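Local coordinates for IclR transcriptional regulator (PDB 1MKM), which probably binds DNA through a winged helix-turn-helix domain to regulate transcription, as a member of the IclR family with a zinc-containing C-terminal domain, at residues B[93-98]-B[215-220]; B[102-107]-B[148-153]. One frame throughout, in Å; residues are numbered along the deposited sequence.

Contact 1. Residues B[93-98]-B[215-220]; sequences KRTGET and VSISGV
E97 lies across I217 where the loop after helix 79-93 enters strand 98-105, beside strand 211-220. Its CB presses on I217 CG2 at 3.4 Å, the two side chains crossing at about a right angle. CG, set beside the backbone N by a chi1 of -52°, stays 3.9 Å from I217 CG2. The chain then bends at chi2, and OE1 comes over G219, which has no side chain to obstruct it. A water donates to E97 OE1 and accepts from T98 N, while OE2 forms a salt bridge with K223. T95 meets I217 tip to tip, its CG2 3.8 Å from CD1. Its OG1 accepts from E97 N at 3.0 Å in an ST turn and also bonds to I91 O. An alanine at T95 would probably leave E97 N without this acceptor, deprive I91 O of its hydroxyl partner and open a gap beside I217 CD1. T98 and S218 make an antiparallel hydrogen-bonded pair: S218 N reaches T98 O at 2.8 Å, nearly straight at 168°, whereas the return bond from T98 N to S218 O is weak. One firm strand-to-strand bond and hydrocarbon packing on I217 thus dock the loop's end against strand 211-220.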
ATOM      1  N   LYS B  93      10.386 -19.874 -13.289  1.00 59.61           N
ATOM      2  CA  LYS B  93      11.382 -18.893 -13.690  1.00 63.15           C
ATOM      3  C   LYS B  93      11.974 -19.220 -15.051  1.00 63.65           C
ATOM      4  O   LYS B  93      12.492 -18.336 -15.735  1.00 62.86           O
ATOM      5  CB  LYS B  93      12.475 -18.808 -12.634  1.00 56.24           C
ATOM      6  CG  LYS B  93      11.937 -18.386 -11.291  1.00 55.57           C
ATOM      7  CD  LYS B  93      12.966 -18.586 -10.201  1.00 74.75           C
ATOM      8  CE  LYS B  93      13.960 -17.453 -10.173  1.00 78.65           C
ATOM      9  NZ  LYS B  93      13.271 -16.180  -9.843  1.00 77.74           N
ATOM     10  N   ARG B  94      11.880 -20.485 -15.450  1.00 60.30           N
ATOM     11  CA  ARG B  94      12.405 -20.899 -16.743  1.00 61.57           C
ATOM     12  C   ARG B  94      11.339 -21.002 -17.825  1.00 61.11           C
ATOM     13  O   ARG B  94      11.649 -21.347 -18.964  1.00 61.53           O
ATOM     14  CB  ARG B  94      13.147 -22.226 -16.614  1.00 52.69           C
ATOM     15  CG  ARG B  94      14.245 -22.174 -15.571  1.00 61.60           C
ATOM     16  CD  ARG B  94      15.194 -23.341 -15.693  1.00 60.30           C
ATOM     17  NE  ARG B  94      14.569 -24.619 -15.387  1.00 55.40           N
ATOM     18  CZ  ARG B  94      15.157 -25.794 -15.572  1.00 55.61           C
ATOM     19  NH1 ARG B  94      16.386 -25.850 -16.070  1.00 65.08           N
ATOM     20  NH2 ARG B  94      14.523 -26.910 -15.249  1.00 59.29           N
ATOM     21  N   THR B  95      10.088 -20.704 -17.480  1.00 45.77           N
ATOM     22  CA  THR B  95       9.013 -20.746 -18.466  1.00 49.07           C
ATOM     23  C   THR B  95       8.187 -19.474 -18.379  1.00 55.76           C
ATOM     24  O   THR B  95       7.608 -19.030 -19.379  1.00 46.80           O
ATOM     25  CB  THR B  95       8.065 -21.935 -18.254  1.00 58.67           C
ATOM     26  OG1 THR B  95       7.327 -21.739 -17.042  1.00 59.55           O
ATOM     27  CG2 THR B  95       8.843 -23.247 -18.187  1.00 45.91           C
ATOM     28  N   GLY B  96       8.143 -18.897 -17.174  1.00 60.22           N
ATOM     29  CA  GLY B  96       7.390 -17.679 -16.935  1.00 55.80           C
ATOM     30  C   GLY B  96       5.913 -17.976 -16.755  1.00 58.14           C
ATOM     31  O   GLY B  96       5.084 -17.074 -16.613  1.00 49.86           O
ATOM     32  N   GLU B  97       5.591 -19.264 -16.742  1.00 56.00           N
ATOM     33  CA  GLU B  97       4.217 -19.709 -16.610  1.00 53.01           C
ATOM     34  C   GLU B  97       3.902 -20.210 -15.210  1.00 52.99           C
ATOM     35  O   GLU B  97       4.794 -20.647 -14.474  1.00 55.07           O
ATOM     36  CB  GLU B  97       3.946 -20.830 -17.616  1.00 59.19           C
ATOM     37  CG  GLU B  97       4.333 -20.490 -19.042  1.00 43.13           C
ATOM     38  CD  GLU B  97       3.695 -19.213 -19.509  1.00 54.44           C
ATOM     39  OE1 GLU B  97       2.454 -19.106 -19.428  1.00 66.01           O
ATOM     40  OE2 GLU B  97       4.427 -18.306 -19.962  1.00 73.25           O
ATOM     41  N   THR B  98       2.623 -20.132 -14.849  1.00 46.11           N
ATOM     42  CA  THR B  98       2.141 -20.613 -13.564  1.00 40.33           C
ATOM     43  C   THR B  98       2.344 -22.135 -13.560  1.00 45.05           C
ATOM     44  O   THR B  98       2.173 -22.797 -14.583  1.00 47.01           O
ATOM     45  CB  THR B  98       0.655 -20.268 -13.389  1.00 33.76           C
ATOM     46  OG1 THR B  98       0.501 -18.842 -13.421  1.00 51.04           O
ATOM     47  CG2 THR B  98       0.121 -20.802 -12.078  1.00 37.94           C
ATOM     48  N   VAL B 215       2.211 -32.610 -11.867  1.00 55.72           N
ATOM     49  CA  VAL B 215       2.844 -31.307 -11.997  1.00 52.97           C
ATOM     50  C   VAL B 215       2.457 -30.821 -13.381  1.00 52.43           C
ATOM     51  O   VAL B 215       2.438 -31.606 -14.334  1.00 50.44           O
ATOM     52  CB  VAL B 215       4.377 -31.419 -11.925  1.00 58.49           C
ATOM     53  CG1 VAL B 215       4.786 -31.975 -10.592  1.00 64.63           C
ATOM     54  CG2 VAL B 215       4.889 -32.334 -13.025  1.00 62.83           C
ATOM     55  N   SER B 216       2.121 -29.547 -13.506  1.00 43.01           N
ATOM     56  CA  SER B 216       1.764 -29.041 -14.815  1.00 50.28           C
ATOM     57  C   SER B 216       2.049 -27.559 -14.972  1.00 54.16           C
ATOM     58  O   SER B 216       2.223 -26.835 -13.985  1.00 51.51           O
ATOM     59  CB  SER B 216       0.289 -29.338 -15.122  1.00 53.07           C
ATOM     60  OG  SER B 216      -0.586 -28.701 -14.220  1.00 47.98           O
ATOM     61  N   ILE B 217       2.131 -27.119 -16.222  1.00 43.73           N
ATOM     62  CA  ILE B 217       2.371 -25.715 -16.523  1.00 45.51           C
ATOM     63  C   ILE B 217       1.040 -25.212 -17.033  1.00 50.01           C
ATOM     64  O   ILE B 217       0.394 -25.884 -17.834  1.00 54.93           O
ATOM     65  CB  ILE B 217       3.451 -25.539 -17.606  1.00 46.47           C
ATOM     66  CG1 ILE B 217       4.839 -25.802 -16.999  1.00 46.29           C
ATOM     67  CG2 ILE B 217       3.343 -24.170 -18.224  1.00 33.54           C
ATOM     68  CD1 ILE B 217       5.979 -25.796 -18.018  1.00 58.00           C
ATOM     69  N   SER B 218       0.629 -24.032 -16.588  1.00 47.57           N
ATOM     70  CA  SER B 218      -0.657 -23.515 -17.007  1.00 40.42           C
ATOM     71  C   SER B 218      -0.593 -22.088 -17.503  1.00 43.63           C
ATOM     72  O   SER B 218       0.124 -21.267 -16.955  1.00 51.54           O
ATOM     73  CB  SER B 218      -1.644 -23.628 -15.838  1.00 35.48           C
ATOM     74  OG  SER B 218      -1.526 -24.912 -15.230  1.00 38.15           O
ATOM     75  N   GLY B 219      -1.352 -21.795 -18.548  1.00 43.23           N
ATOM     76  CA  GLY B 219      -1.362 -20.447 -19.071  1.00 52.72           C
ATOM     77  C   GLY B 219      -2.433 -20.258 -20.122  1.00 52.85           C
ATOM     78  O   GLY B 219      -3.221 -21.168 -20.384  1.00 57.01           O
ATOM     79  N   VAL B 220      -2.470 -19.080 -20.724  1.00 47.96           N
ATOM     80  CA  VAL B 220      -3.459 -18.830 -21.752  1.00 62.69           C
ATOM     81  C   VAL B 220      -3.149 -19.679 -22.981  1.00 60.76           C
ATOM     82  O   VAL B 220      -1.983 -19.957 -23.290  1.00 64.88           O
ATOM     83  CB  VAL B 220      -3.501 -17.348 -22.153  1.00 64.77           C
ATOM     84  CG1 VAL B 220      -4.594 -17.132 -23.188  1.00 70.48           C
ATOM     85  CG2 VAL B 220      -3.767 -16.493 -20.928  1.00 59.12           C
TER
HETATM   86  O   HOH W   1       0.918 -18.976 -17.006  1.00 43.52           O

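Contact 2. Residues B[102-107]-B[148-153]; sequences ILKDGF and EKELKE
K104 and E150 meet tip to tip, linking the β-hairpin of strands 98-105 and 108-115, close to its turn, with helix 148-157 at the surface of the GAF-like C-terminal domain. The charged interaction is a salt bridge: K104 NZ lies 3.3 Å from E150 OE2, and as a hydrogen bond it is weak. Further hydrogen bonds engage the same groups. NZ, turned by the bend at chi4 (61°), donates to G106 O at 2.9 Å, in the carbonyl plane and on a lone pair, which ties the lysine back to its own turn. The hydroxyl of Y210 bonds both to K104 NZ and to E150 OE1, so it links the two charged ends a second time. The packing centres on the F107 ring. F107 and E150 run past each other in opposite directions, the carboxylate plane only 18° from that of the ring, with OE2 4.2 Å from CE1. Y154, one turn further along the helix than E150, meets the F107 ring with its own. E153 crosses F107 at about a right angle, and its OE1 makes a tight, oblique approach, without a hydrogen bond, 2.9 Å from F107 CZ and 3.5 Å from CE2.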
ATOM      1  N   ILE B 102      -0.637 -31.179  -8.217  1.00 52.52           N
ATOM      2  CA  ILE B 102      -1.841 -31.763  -7.639  1.00 49.65           C
ATOM      3  C   ILE B 102      -1.560 -33.102  -6.992  1.00 46.02           C
ATOM      4  O   ILE B 102      -0.876 -33.944  -7.574  1.00 59.69           O
ATOM      5  CB  ILE B 102      -2.961 -31.941  -8.689  1.00 47.90           C
ATOM      6  CG1 ILE B 102      -2.696 -33.167  -9.557  1.00 66.26           C
ATOM      7  CG2 ILE B 102      -3.025 -30.722  -9.576  1.00 42.75           C
ATOM      8  CD1 ILE B 102      -3.823 -33.448 -10.550  1.00 74.88           C
ATOM      9  N   LEU B 103      -2.081 -33.280  -5.779  1.00 50.02           N
ATOM     10  CA  LEU B 103      -1.915 -34.524  -5.008  1.00 52.00           C
ATOM     11  C   LEU B 103      -3.033 -35.484  -5.360  1.00 42.94           C
ATOM     12  O   LEU B 103      -4.197 -35.112  -5.292  1.00 47.41           O
ATOM     13  CB  LEU B 103      -1.983 -34.235  -3.501  1.00 55.19           C
ATOM     14  CG  LEU B 103      -1.916 -35.401  -2.508  1.00 60.10           C
ATOM     15  CD1 LEU B 103      -0.535 -36.050  -2.543  1.00 58.14           C
ATOM     16  CD2 LEU B 103      -2.209 -34.877  -1.106  1.00 61.99           C
ATOM     17  N   LYS B 104      -2.673 -36.705  -5.740  1.00 55.15           N
ATOM     18  CA  LYS B 104      -3.637 -37.748  -6.104  1.00 54.78           C
ATOM     19  C   LYS B 104      -4.376 -38.257  -4.864  1.00 61.96           C
ATOM     20  O   LYS B 104      -3.755 -38.806  -3.963  1.00 62.17           O
ATOM     21  CB  LYS B 104      -2.893 -38.906  -6.771  1.00 50.67           C
ATOM     22  CG  LYS B 104      -3.623 -40.254  -6.796  1.00 66.54           C
ATOM     23  CD  LYS B 104      -4.639 -40.355  -7.923  1.00 69.52           C
ATOM     24  CE  LYS B 104      -4.902 -41.816  -8.269  1.00 60.01           C
ATOM     25  NZ  LYS B 104      -5.470 -42.564  -7.116  1.00 77.11           N
ATOM     26  N   ASP B 105      -5.693 -38.070  -4.814  1.00 54.00           N
ATOM     27  CA  ASP B 105      -6.477 -38.539  -3.665  1.00 64.67           C
ATOM     28  C   ASP B 105      -7.746 -39.248  -4.141  1.00 61.04           C
ATOM     29  O   ASP B 105      -8.824 -38.646  -4.220  1.00 52.49           O
ATOM     30  CB  ASP B 105      -6.852 -37.368  -2.757  1.00 66.97           C
ATOM     31  CG  ASP B 105      -7.399 -37.825  -1.421  1.00 71.12           C
ATOM     32  OD1 ASP B 105      -6.678 -38.554  -0.707  1.00 77.21           O
ATOM     33  OD2 ASP B 105      -8.542 -37.456  -1.086  1.00 76.76           O
ATOM     34  N   GLY B 106      -7.599 -40.534  -4.446  1.00 67.15           N
ATOM     35  CA  GLY B 106      -8.712 -41.313  -4.946  1.00 66.31           C
ATOM     36  C   GLY B 106      -8.923 -41.021  -6.423  1.00 64.22           C
ATOM     37  O   GLY B 106      -8.003 -41.155  -7.233  1.00 66.17           O
ATOM     38  N   PHE B 107     -10.141 -40.606  -6.758  1.00 62.43           N
ATOM     39  CA  PHE B 107     -10.540 -40.283  -8.121  1.00 62.73           C
ATOM     40  C   PHE B 107     -10.627 -38.767  -8.287  1.00 68.37           C
ATOM     41  O   PHE B 107     -11.296 -38.249  -9.195  1.00 65.44           O
ATOM     42  CB  PHE B 107     -11.898 -40.926  -8.428  1.00 75.37           C
ATOM     43  CG  PHE B 107     -11.852 -42.429  -8.552  1.00 77.14           C
ATOM     44  CD1 PHE B 107     -10.806 -43.163  -7.993  1.00 73.97           C
ATOM     45  CD2 PHE B 107     -12.867 -43.113  -9.217  1.00 80.01           C
ATOM     46  CE1 PHE B 107     -10.772 -44.553  -8.092  1.00 84.50           C
ATOM     47  CE2 PHE B 107     -12.844 -44.504  -9.320  1.00 84.26           C
ATOM     48  CZ  PHE B 107     -11.794 -45.224  -8.759  1.00 78.70           C
ATOM     49  N   GLU B 148      -4.169 -50.353 -14.456  1.00 98.78           N
ATOM     50  CA  GLU B 148      -5.317 -50.609 -15.325  1.00 95.66           C
ATOM     51  C   GLU B 148      -6.595 -50.966 -14.575  1.00 96.58           C
ATOM     52  O   GLU B 148      -7.672 -50.458 -14.891  1.00 93.54           O
ATOM     53  CB  GLU B 148      -4.960 -51.728 -16.308  1.00 98.26           C
ATOM     54  CG  GLU B 148      -4.112 -52.835 -15.690  1.00 98.35           C
ATOM     55  CD  GLU B 148      -4.806 -53.532 -14.530  1.00105.90           C
ATOM     56  OE1 GLU B 148      -5.809 -54.232 -14.775  1.00114.81           O
ATOM     57  OE2 GLU B 148      -4.359 -53.371 -13.372  1.00 97.88           O
ATOM     58  N   LYS B 149      -6.461 -51.846 -13.585  1.00 99.59           N
ATOM     59  CA  LYS B 149      -7.572 -52.301 -12.752  1.00 97.85           C
ATOM     60  C   LYS B 149      -8.289 -51.112 -12.122  1.00 98.08           C
ATOM     61  O   LYS B 149      -9.488 -50.902 -12.338  1.00 96.92           O
ATOM     62  CB  LYS B 149      -7.038 -53.215 -11.648  1.00 95.13           C
ATOM     63  CG  LYS B 149      -8.066 -53.609 -10.604  1.00103.95           C
ATOM     64  CD  LYS B 149      -7.402 -54.343  -9.453  1.00108.21           C
ATOM     65  CE  LYS B 149      -8.395 -54.648  -8.344  1.00112.16           C
ATOM     66  NZ  LYS B 149      -7.716 -55.188  -7.137  1.00113.48           N
ATOM     67  N   GLU B 150      -7.538 -50.347 -11.333  1.00 97.37           N
ATOM     68  CA  GLU B 150      -8.063 -49.167 -10.662  1.00 92.49           C
ATOM     69  C   GLU B 150      -8.658 -48.259 -11.725  1.00 91.80           C
ATOM     70  O   GLU B 150      -9.757 -47.722 -11.565  1.00 92.50           O
ATOM     71  CB  GLU B 150      -6.936 -48.435  -9.940  1.00 82.39           C
ATOM     72  CG  GLU B 150      -7.417 -47.359  -8.988  1.00 78.54           C
ATOM     73  CD  GLU B 150      -6.367 -46.292  -8.738  1.00 73.88           C
ATOM     74  OE1 GLU B 150      -5.196 -46.646  -8.476  1.00 68.13           O
ATOM     75  OE2 GLU B 150      -6.716 -45.096  -8.798  1.00 62.46           O
ATOM     76  N   LEU B 151      -7.911 -48.100 -12.814  1.00 92.58           N
ATOM     77  CA  LEU B 151      -8.322 -47.265 -13.944  1.00 92.94           C
ATOM     78  C   LEU B 151      -9.727 -47.637 -14.393  1.00 88.13           C
ATOM     79  O   LEU B 151     -10.669 -46.846 -14.285  1.00 64.93           O
ATOM     80  CB  LEU B 151      -7.345 -47.453 -15.114  1.00 97.58           C
ATOM     81  CG  LEU B 151      -7.668 -46.736 -16.428  1.00103.01           C
ATOM     82  CD1 LEU B 151      -7.678 -45.228 -16.203  1.00109.09           C
ATOM     83  CD2 LEU B 151      -6.639 -47.110 -17.485  1.00 97.83           C
ATOM     84  N   LYS B 152      -9.840 -48.864 -14.892  1.00 96.76           N
ATOM     85  CA  LYS B 152     -11.094 -49.415 -15.380  1.00103.64           C
ATOM     86  C   LYS B 152     -12.278 -49.006 -14.507  1.00105.91           C
ATOM     87  O   LYS B 152     -13.359 -48.686 -15.018  1.00102.36           O
ATOM     88  CB  LYS B 152     -10.977 -50.943 -15.456  1.00104.31           C
ATOM     89  CG  LYS B 152      -9.864 -51.406 -16.400  1.00104.40           C
ATOM     90  CD  LYS B 152      -9.671 -52.916 -16.396  1.00100.69           C
ATOM     91  CE  LYS B 152      -8.556 -53.323 -17.357  1.00 91.70           C
ATOM     92  NZ  LYS B 152      -8.308 -54.789 -17.334  1.00 79.85           N
ATOM     93  N   GLU B 153     -12.068 -48.997 -13.192  1.00103.56           N
ATOM     94  CA  GLU B 153     -13.136 -48.621 -12.283  1.00 99.26           C
ATOM     95  C   GLU B 153     -13.444 -47.134 -12.361  1.00 99.54           C
ATOM     96  O   GLU B 153     -14.608 -46.737 -12.271  1.00 96.81           O
ATOM     97  CB  GLU B 153     -12.788 -48.967 -10.841  1.00 99.50           C
ATOM     98  CG  GLU B 153     -13.968 -48.726  -9.917  1.00102.70           C
ATOM     99  CD  GLU B 153     -13.598 -48.745  -8.454  1.00103.64           C
ATOM    100  OE1 GLU B 153     -12.980 -47.766  -7.982  1.00 97.27           O
ATOM    101  OE2 GLU B 153     -13.928 -49.742  -7.781  1.00104.57           O
TER

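How the contacts relate
Strand 98-105 connects the two contacts: T98 at its start belongs to contact 1, and K104 near its end belongs to contact 2. Their centres are 25 Å apart; three residues of the strand separate their segments, which make no other contact with each other. The strand runs antiparallel to strand 211-220, with backbone bonds between S216 and H100 and between K104 and V212 continuing the pairing between them. Contact 1 is buried and close to the metal region. The S216 side chain is about 4 Å from a bound zinc ion, and that of S218 is about 4 Å from the side chain of C199 and 7 Å from that of D189, both seen to bind zinc in this protein. Contact 2, at the surface, lies away from those sites.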